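Local structure of molybdopterin-guanine dinucleotide biosynthesis protein A (MobA) (Archaeoglobus fulgidus, 3NGW) at residues V21-K26 with E190-M195; Y122-L127 with I174-I179; G71-I76 with E139-Q144; A78-R81 with S85-V88. The protein probably transfers the GMP part of GTP to molybdopterin, a metal-dependent step in making the guanine dinucleotide form of the molybdenum cofactor. All coordinates share one frame; numbering follows the deposited sequence.

Interaction 1 (V21-K26 with E190-M195)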
# COMPACT_ATOMS: atom_id res chain seq x y z
N VAL A 21 -11.38 11.28 -2.51
CA VAL A 21 -11.38 12.01 -1.25
C VAL A 21 -10.53 13.28 -1.34
O VAL A 21 -9.40 13.25 -1.83
CB VAL A 21 -10.83 11.14 -0.10
CG1 VAL A 21 -10.81 11.92 1.19
CG2 VAL A 21 -11.68 9.89 0.04
N MSE A 22 -11.08 14.39 -0.85
CA MSE A 22 -10.39 15.67 -0.89
C MSE A 22 -9.57 15.94 0.36
O MSE A 22 -10.11 16.09 1.45
CB MSE A 22 -11.40 16.80 -1.06
CG MSE A 22 -12.02 16.87 -2.43
SE MSE A 22 -10.73 17.46 -3.75
CE MSE A 22 -10.98 19.38 -3.52
N LEU A 23 -8.26 15.99 0.19
CA LEU A 23 -7.36 16.25 1.30
C LEU A 23 -6.66 17.57 1.02
O LEU A 23 -5.87 17.66 0.09
CB LEU A 23 -6.33 15.14 1.41
CG LEU A 23 -6.03 14.58 2.79
CD1 LEU A 23 -4.64 13.98 2.74
CD2 LEU A 23 -6.10 15.65 3.87
N CYS A 24 -6.97 18.58 1.82
CA CYS A 24 -6.37 19.90 1.65
C CYS A 24 -6.52 20.38 0.21
O CYS A 24 -5.57 20.86 -0.39
CB CYS A 24 -4.89 19.87 2.03
SG CYS A 24 -4.59 20.32 3.78
N GLY A 25 -7.74 20.24 -0.32
CA GLY A 25 -8.02 20.70 -1.67
C GLY A 25 -7.47 19.86 -2.81
O GLY A 25 -7.53 20.28 -3.97
N LYS A 26 -6.95 18.69 -2.49
CA LYS A 26 -6.39 17.81 -3.52
C LYS A 26 -6.88 16.38 -3.30
O LYS A 26 -6.94 15.91 -2.17
CB LYS A 26 -4.86 17.85 -3.46
CG LYS A 26 -4.15 17.07 -4.56
CD LYS A 26 -2.71 16.79 -4.16
CE LYS A 26 -1.94 18.06 -3.87
NZ LYS A 26 -0.62 17.79 -3.25
N GLU A 190 -6.53 18.34 9.58
CA GLU A 190 -5.70 19.11 10.51
C GLU A 190 -4.22 18.86 10.25
O GLU A 190 -3.41 19.77 10.32
CB GLU A 190 -6.02 18.73 11.96
CG GLU A 190 -7.50 18.58 12.29
CD GLU A 190 -7.76 18.21 13.76
OE1 GLU A 190 -6.97 17.42 14.34
OE2 GLU A 190 -8.77 18.70 14.33
N ILE A 191 -3.88 17.61 9.95
CA ILE A 191 -2.50 17.23 9.68
C ILE A 191 -1.97 17.89 8.42
O ILE A 191 -0.91 18.52 8.45
CB ILE A 191 -2.37 15.69 9.56
CG1 ILE A 191 -2.69 15.04 10.91
CG2 ILE A 191 -0.98 15.31 9.10
CD1 ILE A 191 -2.72 13.53 10.87
N CYS A 192 -2.68 17.76 7.30
CA CYS A 192 -2.23 18.36 6.05
C CYS A 192 -2.26 19.89 6.15
O CYS A 192 -1.63 20.57 5.34
CB CYS A 192 -3.09 17.90 4.87
SG CYS A 192 -4.78 18.57 4.80
N SER A 193 -2.98 20.42 7.13
CA SER A 193 -3.07 21.86 7.32
C SER A 193 -1.81 22.40 7.98
O SER A 193 -1.24 23.39 7.54
CB SER A 193 -4.28 22.23 8.17
OG SER A 193 -5.48 22.10 7.44
N LYS A 194 -1.38 21.73 9.05
CA LYS A 194 -0.18 22.15 9.77
C LYS A 194 1.07 21.93 8.92
O LYS A 194 2.11 22.54 9.18
CB LYS A 194 -0.07 21.39 11.10
CG LYS A 194 1.18 21.74 11.91
CD LYS A 194 1.03 21.33 13.37
CE LYS A 194 -0.06 22.15 14.06
NZ LYS A 194 -0.22 21.80 15.50
N MSE A 195 0.98 21.09 7.90
CA MSE A 195 2.13 20.84 7.03
C MSE A 195 2.43 22.07 6.17
O MSE A 195 2.36 22.00 4.94
CB MSE A 195 1.89 19.63 6.13
CG MSE A 195 1.66 18.32 6.87
SE MSE A 195 1.74 16.77 5.68
CE MSE A 195 3.33 15.92 6.41
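Cys24, at the tip of a tight beta hairpin, meets Cys192 in the last turn of helix 182-194, their CA atoms 6.2 Å apart. The hairpin is a two-residue type I' turn between strands 22-23 and 26-27, with Cys24 and Gly25 at its corners, both at positive phi. Leu23 and Lys26 close it with backbone hydrogen bonds in both directions. The turn presents Cys24 to the helix, and a disulfide joins the two, covalently tying the end of the modelled chain to the N-terminal part of the NTP transferase domain. The S-S torsion of 92° is close to the relaxed value, so no twist strain is evident about the S-S bond itself. On the helix side, a chi1 of 72° sets SG of Cys192 between its own N and carbonyl carbon. Leu23 sends one branch to the sulfur, with CD2 a tight 3.3 Å from Cys192 SG and 3.9 Å from Cys192 CB. Trp31 of helix 28-36 packs on Cys192 and donates a hydrogen bond from NE1 to the carbonyl oxygen of Leu23, while Glu189 takes the N-H of Cys24 through its carboxylate. Ser193 borders the bridge and gives its hydroxyl to the backbone carbonyl of Glu189 one turn back; its amide N stands 3.7 Å from Cys24 SG. The disulfide itself runs 2.0 Å from Cys24 SG to Cys192 SG.

Interaction 2 (Y122-L127 with I174-I179)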
# COMPACT_ATOMS: atom_id res chain seq x y z
N TYR A 122 0.58 -4.69 16.74
CA TYR A 122 -0.03 -5.33 15.59
C TYR A 122 0.70 -4.92 14.32
O TYR A 122 1.20 -3.80 14.22
CB TYR A 122 -1.50 -4.93 15.50
CG TYR A 122 -2.32 -5.34 16.70
CD1 TYR A 122 -2.37 -4.54 17.85
CD2 TYR A 122 -3.07 -6.51 16.68
CE1 TYR A 122 -3.15 -4.91 18.95
CE2 TYR A 122 -3.85 -6.89 17.77
CZ TYR A 122 -3.89 -6.08 18.90
OH TYR A 122 -4.70 -6.45 19.96
N PRO A 123 0.78 -5.83 13.33
CA PRO A 123 1.46 -5.56 12.06
C PRO A 123 0.67 -4.66 11.13
O PRO A 123 -0.55 -4.53 11.27
CB PRO A 123 1.65 -6.95 11.48
CG PRO A 123 0.38 -7.63 11.90
CD PRO A 123 0.24 -7.21 13.34
N GLU A 124 1.36 -4.02 10.20
CA GLU A 124 0.72 -3.16 9.22
C GLU A 124 1.18 -3.67 7.87
O GLU A 124 2.17 -3.20 7.33
CB GLU A 124 1.14 -1.71 9.40
CG GLU A 124 0.65 -0.82 8.29
CD GLU A 124 -0.80 -1.05 7.95
OE1 GLU A 124 -1.10 -2.03 7.23
OE2 GLU A 124 -1.66 -0.27 8.41
N PRO A 125 0.45 -4.65 7.31
CA PRO A 125 0.75 -5.28 6.01
C PRO A 125 0.67 -4.42 4.76
O PRO A 125 1.29 -4.75 3.75
CB PRO A 125 -0.25 -6.44 5.95
CG PRO A 125 -0.60 -6.70 7.39
CD PRO A 125 -0.71 -5.31 7.94
N LEU A 126 -0.09 -3.33 4.82
CA LEU A 126 -0.24 -2.46 3.66
C LEU A 126 0.79 -1.34 3.61
O LEU A 126 0.60 -0.33 2.94
CB LEU A 126 -1.67 -1.90 3.60
CG LEU A 126 -2.72 -3.00 3.49
CD1 LEU A 126 -4.07 -2.40 3.19
CD2 LEU A 126 -2.32 -3.97 2.38
N LEU A 127 1.89 -1.54 4.32
CA LEU A 127 2.98 -0.58 4.34
C LEU A 127 4.20 -1.41 4.70
O LEU A 127 4.78 -1.27 5.77
CB LEU A 127 2.72 0.50 5.38
CG LEU A 127 3.42 1.85 5.20
CD1 LEU A 127 4.79 1.84 5.80
CD2 LEU A 127 3.48 2.19 3.72
N ILE A 174 3.79 9.27 11.31
CA ILE A 174 2.62 9.74 10.59
C ILE A 174 2.40 8.89 9.33
O ILE A 174 1.30 8.87 8.78
CB ILE A 174 2.77 11.25 10.22
CG1 ILE A 174 1.43 11.81 9.74
CG2 ILE A 174 3.85 11.42 9.17
CD1 ILE A 174 0.36 11.78 10.81
N SER A 175 3.43 8.17 8.91
CA SER A 175 3.34 7.32 7.73
C SER A 175 2.28 6.23 7.89
O SER A 175 1.76 5.71 6.90
CB SER A 175 4.70 6.66 7.45
OG SER A 175 5.71 7.61 7.16
N PHE A 176 1.96 5.90 9.14
CA PHE A 176 0.99 4.84 9.46
C PHE A 176 -0.45 5.30 9.65
O PHE A 176 -1.34 4.50 9.89
CB PHE A 176 1.48 4.10 10.71
CG PHE A 176 2.74 3.32 10.48
CD1 PHE A 176 2.69 2.06 9.89
CD2 PHE A 176 3.98 3.87 10.76
CE1 PHE A 176 3.86 1.35 9.59
CE2 PHE A 176 5.16 3.18 10.47
CZ PHE A 176 5.09 1.91 9.87
N PHE A 177 -0.67 6.60 9.54
CA PHE A 177 -1.99 7.16 9.70
C PHE A 177 -2.89 6.74 8.54
O PHE A 177 -2.58 6.98 7.37
CB PHE A 177 -1.88 8.69 9.78
CG PHE A 177 -3.19 9.40 9.77
CD1 PHE A 177 -3.70 9.93 8.60
CD2 PHE A 177 -3.94 9.51 10.93
CE1 PHE A 177 -4.93 10.58 8.58
CE2 PHE A 177 -5.17 10.15 10.93
CZ PHE A 177 -5.66 10.69 9.75
N ASN A 178 -4.00 6.09 8.86
CA ASN A 178 -4.93 5.63 7.84
C ASN A 178 -6.19 6.47 7.81
O ASN A 178 -6.61 7.00 8.84
CB ASN A 178 -5.30 4.16 8.10
CG ASN A 178 -4.26 3.18 7.58
OD1 ASN A 178 -4.37 2.70 6.45
ND2 ASN A 178 -3.26 2.89 8.39
N ILE A 179 -6.79 6.58 6.63
CA ILE A 179 -8.04 7.31 6.48
C ILE A 179 -9.13 6.33 6.08
O ILE A 179 -9.18 5.88 4.93
CB ILE A 179 -7.97 8.37 5.38
CG1 ILE A 179 -6.92 9.42 5.73
CG2 ILE A 179 -9.34 9.01 5.20
CD1 ILE A 179 -6.84 10.55 4.72
O HOH W 1 -1.10 1.64 10.26
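Glu124 and Leu127, on the turn after strand 115-119, meet Phe176 by apolar contact. The CG methylene of Glu124 reaches the ring edge in plane, 3.9 Å from Phe176 CD1, and carboxylate and ring are nearly coplanar at 11°. Leu127 comes at about a right angle to Phe176, its CD1 3.9 Å from Phe176 CE1. The polar contacts gather at the carboxylate, which a bend at chi2 (46°) folds back over its own type I turn: Leu126 N hydrogen-bonds Glu124 OE1 at 2.9 Å, on the anti side and tilted out of the carboxylate plane. Water 1 donates to Glu124 OE2 at 2.7 Å and to the carbonyl oxygen of Phe176 at 2.9 Å, stitching the loops together; ND2 of Asn178 stands 3.5 Å from Glu124 OE2. With an alanine in place of Glu124, this water would probably lose its grip on one loop and the N-H of Leu126 its carboxylate partner. The Asn178 side chain is about 5 Å from a bound calcium ion and packs on Asp92 and Met93, consistent with the metal-binding region of GT-A enzymes. Leu127 rests on Leu104 of helix 98-111, and Phe176 on Pro118 of strand 115-119.

Interaction 3 (G71-I76 with E139-Q144)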
# COMPACT_ATOMS: atom_id res chain seq x y z
N GLY A 71 -9.53 -7.45 -3.11
CA GLY A 71 -8.92 -7.17 -1.82
C GLY A 71 -7.45 -6.80 -1.86
O GLY A 71 -6.87 -6.67 -2.93
N SER A 72 -6.84 -6.66 -0.69
CA SER A 72 -5.44 -6.28 -0.60
C SER A 72 -4.48 -7.37 -1.08
O SER A 72 -3.53 -7.09 -1.81
CB SER A 72 -5.11 -5.90 0.84
OG SER A 72 -5.92 -4.82 1.26
N ILE A 73 -4.73 -8.61 -0.66
CA ILE A 73 -3.90 -9.74 -1.06
C ILE A 73 -3.82 -9.86 -2.59
O ILE A 73 -2.78 -10.22 -3.13
CB ILE A 73 -4.47 -11.07 -0.51
CG1 ILE A 73 -4.58 -11.02 1.01
CG2 ILE A 73 -3.57 -12.22 -0.92
CD1 ILE A 73 -5.23 -12.28 1.60
N ALA A 74 -4.92 -9.58 -3.27
CA ALA A 74 -4.96 -9.66 -4.72
C ALA A 74 -4.17 -8.52 -5.35
O ALA A 74 -3.61 -8.66 -6.44
CB ALA A 74 -6.40 -9.63 -5.21
N GLY A 75 -4.14 -7.39 -4.64
CA GLY A 75 -3.43 -6.23 -5.12
C GLY A 75 -1.94 -6.40 -4.97
O GLY A 75 -1.18 -6.04 -5.87
N ILE A 76 -1.50 -6.94 -3.84
CA ILE A 76 -0.09 -7.17 -3.59
C ILE A 76 0.41 -8.23 -4.58
O ILE A 76 1.44 -8.05 -5.23
CB ILE A 76 0.15 -7.65 -2.14
CG1 ILE A 76 -0.20 -6.52 -1.17
CG2 ILE A 76 1.61 -8.06 -1.95
CD1 ILE A 76 -0.23 -6.96 0.29
N GLU A 139 -1.17 -15.98 -3.71
CA GLU A 139 -2.06 -16.41 -4.78
C GLU A 139 -2.92 -17.59 -4.36
O GLU A 139 -4.08 -17.67 -4.74
CB GLU A 139 -1.26 -16.79 -6.02
CG GLU A 139 -2.11 -17.30 -7.15
CD GLU A 139 -1.31 -17.48 -8.41
OE1 GLU A 139 -0.16 -17.96 -8.32
OE2 GLU A 139 -1.83 -17.14 -9.49
N ARG A 140 -2.35 -18.50 -3.57
CA ARG A 140 -3.11 -19.65 -3.11
C ARG A 140 -4.27 -19.13 -2.25
O ARG A 140 -5.40 -19.61 -2.36
CB ARG A 140 -2.24 -20.59 -2.28
CG ARG A 140 -1.20 -21.33 -3.10
CD ARG A 140 -0.55 -22.45 -2.30
NE ARG A 140 0.62 -22.97 -3.01
CZ ARG A 140 1.85 -22.48 -2.91
NH1 ARG A 140 2.09 -21.44 -2.11
NH2 ARG A 140 2.84 -23.00 -3.63
N ALA A 141 -3.98 -18.13 -1.43
CA ALA A 141 -4.99 -17.54 -0.56
C ALA A 141 -6.13 -16.92 -1.37
O ALA A 141 -7.31 -17.05 -1.01
CB ALA A 141 -4.36 -16.47 0.33
N ILE A 142 -5.77 -16.26 -2.47
CA ILE A 142 -6.73 -15.62 -3.36
C ILE A 142 -7.63 -16.68 -4.03
O ILE A 142 -8.84 -16.51 -4.11
CB ILE A 142 -6.01 -14.82 -4.48
CG1 ILE A 142 -5.14 -13.72 -3.86
CG2 ILE A 142 -7.02 -14.23 -5.46
CD1 ILE A 142 -4.27 -12.96 -4.88
N LEU A 143 -7.02 -17.76 -4.50
CA LEU A 143 -7.78 -18.80 -5.16
C LEU A 143 -8.64 -19.58 -4.16
O LEU A 143 -9.70 -20.09 -4.52
CB LEU A 143 -6.83 -19.73 -5.93
CG LEU A 143 -5.99 -19.06 -7.04
CD1 LEU A 143 -5.15 -20.11 -7.75
CD2 LEU A 143 -6.90 -18.37 -8.06
N GLN A 144 -8.19 -19.66 -2.91
CA GLN A 144 -8.94 -20.37 -1.87
C GLN A 144 -10.04 -19.50 -1.27
O GLN A 144 -10.80 -19.96 -0.43
CB GLN A 144 -8.01 -20.85 -0.76
CG GLN A 144 -7.03 -21.91 -1.20
CD GLN A 144 -5.99 -22.24 -0.16
OE1 GLN A 144 -5.08 -23.02 -0.41
NE2 GLN A 144 -6.12 -21.65 1.03
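Ile142 reaches across from helix 135-143 and lays its end on the backbone of helix 72-83 beside Ala74. Its CD1 comes within 3.4 Å of Ala74 CA and 3.6 Å of Ile73 O, a tight fit of methyl against main chain, and also lies 4.0 Å from Ala74 CB. An extended side chain (chi1 -61°, chi2 174°) carries the methyl this far. The carbon behind it, CG1, is met by Ile73, whose CG2 is 3.7 Å from Ile142 CG1; the two isoleucines slide past each other in opposite directions. Ile73 CD1 also reaches Ala141 CB, at 4.5 Å a looser touch. No hydrogen bond spans the pair, and the contact rests on apolar fit. Were Ile142 an alanine, the space over Ala74 would probably be left as a gap, and Ile73 CG2 would lose its partner.

The small side chain of Ala74 lets the opposing methyl come down to the backbone, although the short axis segments are 9.3 Å apart at closest approach. The contact joins two helices of the MobA-like transferase domain that run largely antiparallel, their N-to-C directions differing by 137°. Gly71 is the N-cap of helix 72-83, at a positive phi where a CB would press on the preceding carbonyl oxygen; its own carbonyl accepts the N-H of Gly75. Further out, His77 of helix 72-83 touches both Ile142 and Glu139. Leu138 of helix 135-143 packs on Ile73 and Ile76, and Ile149, in the loop leading to helix 150-154, covers Ile73.

Interaction 4 (A78-R81 with S85-V88)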
# COMPACT_ATOMS: atom_id res chain seq x y z
N ALA A 78 -0.77 -9.01 -7.43
CA ALA A 78 -0.72 -8.42 -8.76
C ALA A 78 0.59 -7.68 -8.98
O ALA A 78 1.23 -7.81 -10.03
CB ALA A 78 -1.90 -7.46 -8.95
N ALA A 79 1.01 -6.90 -7.99
CA ALA A 79 2.26 -6.16 -8.10
C ALA A 79 3.45 -7.11 -8.18
O ALA A 79 4.36 -6.90 -8.97
CB ALA A 79 2.42 -5.20 -6.91
N LEU A 80 3.46 -8.16 -7.37
CA LEU A 80 4.56 -9.10 -7.42
C LEU A 80 4.65 -9.78 -8.78
O LEU A 80 5.75 -9.99 -9.30
CB LEU A 80 4.43 -10.15 -6.32
CG LEU A 80 4.52 -9.56 -4.91
CD1 LEU A 80 4.36 -10.66 -3.89
CD2 LEU A 80 5.86 -8.85 -4.72
N ARG A 81 3.50 -10.12 -9.37
CA ARG A 81 3.49 -10.77 -10.68
C ARG A 81 3.85 -9.78 -11.80
O ARG A 81 4.27 -10.19 -12.88
CB ARG A 81 2.11 -11.37 -10.97
CG ARG A 81 1.68 -12.49 -10.03
CD ARG A 81 2.66 -13.65 -10.02
NE ARG A 81 2.18 -14.76 -9.20
CZ ARG A 81 2.95 -15.76 -8.77
NH1 ARG A 81 4.24 -15.80 -9.07
NH2 ARG A 81 2.42 -16.73 -8.04
N SER A 85 9.74 -8.00 -6.51
CA SER A 85 9.82 -7.43 -5.17
C SER A 85 9.53 -5.94 -5.20
O SER A 85 9.87 -5.24 -6.16
CB SER A 85 11.20 -7.68 -4.56
OG SER A 85 12.20 -6.84 -5.13
N CYS A 86 8.91 -5.45 -4.14
CA CYS A 86 8.56 -4.04 -4.04
C CYS A 86 8.10 -3.77 -2.63
O CYS A 86 8.01 -4.69 -1.82
CB CYS A 86 7.40 -3.72 -4.98
SG CYS A 86 5.90 -4.68 -4.59
N VAL A 87 7.81 -2.51 -2.36
CA VAL A 87 7.28 -2.10 -1.07
C VAL A 87 5.86 -1.69 -1.41
O VAL A 87 5.63 -1.06 -2.44
CB VAL A 87 8.05 -0.90 -0.46
CG1 VAL A 87 9.36 -1.38 0.14
CG2 VAL A 87 8.31 0.14 -1.53
N VAL A 88 4.91 -2.08 -0.56
CA VAL A 88 3.51 -1.76 -0.78
C VAL A 88 3.09 -0.60 0.11
O VAL A 88 3.55 -0.47 1.24
CB VAL A 88 2.61 -2.99 -0.48
CG1 VAL A 88 1.14 -2.63 -0.64
CG2 VAL A 88 2.97 -4.14 -1.41
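This contact belongs to the beta-alpha-beta crossover of the Rossmann-like GT-A fold in which helix 72-83 leads from edge strand 62-63 into the parallel strand 86-90. At its close Ala79 and Leu80 of the helix rest on Ser85 and Cys86, where the strand begins. Leu80 and Ser85 have the nearest backbones, 6.0 Å from CA to CA.

The thiol of Cys86 is the common meeting point. Ala79 points its methyl at the strand, with CB 4.2 Å from Cys86 SG, and Leu80 brings a single branch, CD2, to the same sulfur at 4.2 Å. That branch also covers the backbone at the strand's start, at 4.2 Å from Ser85 CA. The CB of Cys86 points toward the helix, and SG meets Ala79 and Leu80 from there. Leu80 keeps an extended chain (chi2 179°), and CD2 is the atom of it that does the touching. All these contacts are apolar van der Waals touches, so the seal between helix and sheet is one of shape and not of directed bonds. Ser85 turns its CB away from the helix and bonds Glu109 of helix 98-111 through its hydroxyl.

Strand 86-90 is held between strands 2-6 and 129-130, Val87 bonding Lys2 and Ala4 while Cys86 bonds Tyr130. Ala79 lies also on Ala4 of strand 2-6, and Ala135 and Leu138 of helix 135-143 pack on Leu80.

Interactions 3 and 4 share helix 72-83, their centres 12 Å apart, and the salt bridge of Glu139 OE1 to Arg81 NH2 (2.9 Å) joins them; there the helix is held by helix 135-143 and by strand 86-90. Interaction 2 touches both, Leu126 packing on Ser72 and Ile76 and Leu127 on the carbonyl of Val88. Interaction 1 lies about 32 Å from interaction 3, centre to centre, across the middle of the chain, and meets interaction 2 through Ile191 against Ile174. Along the sequence its disulfide encloses the other three; interaction 3 spans interaction 4, and its segments alternate with those of interaction 2. The C-terminal helix is thus tied back to the N-terminal hairpin of the transferase fold.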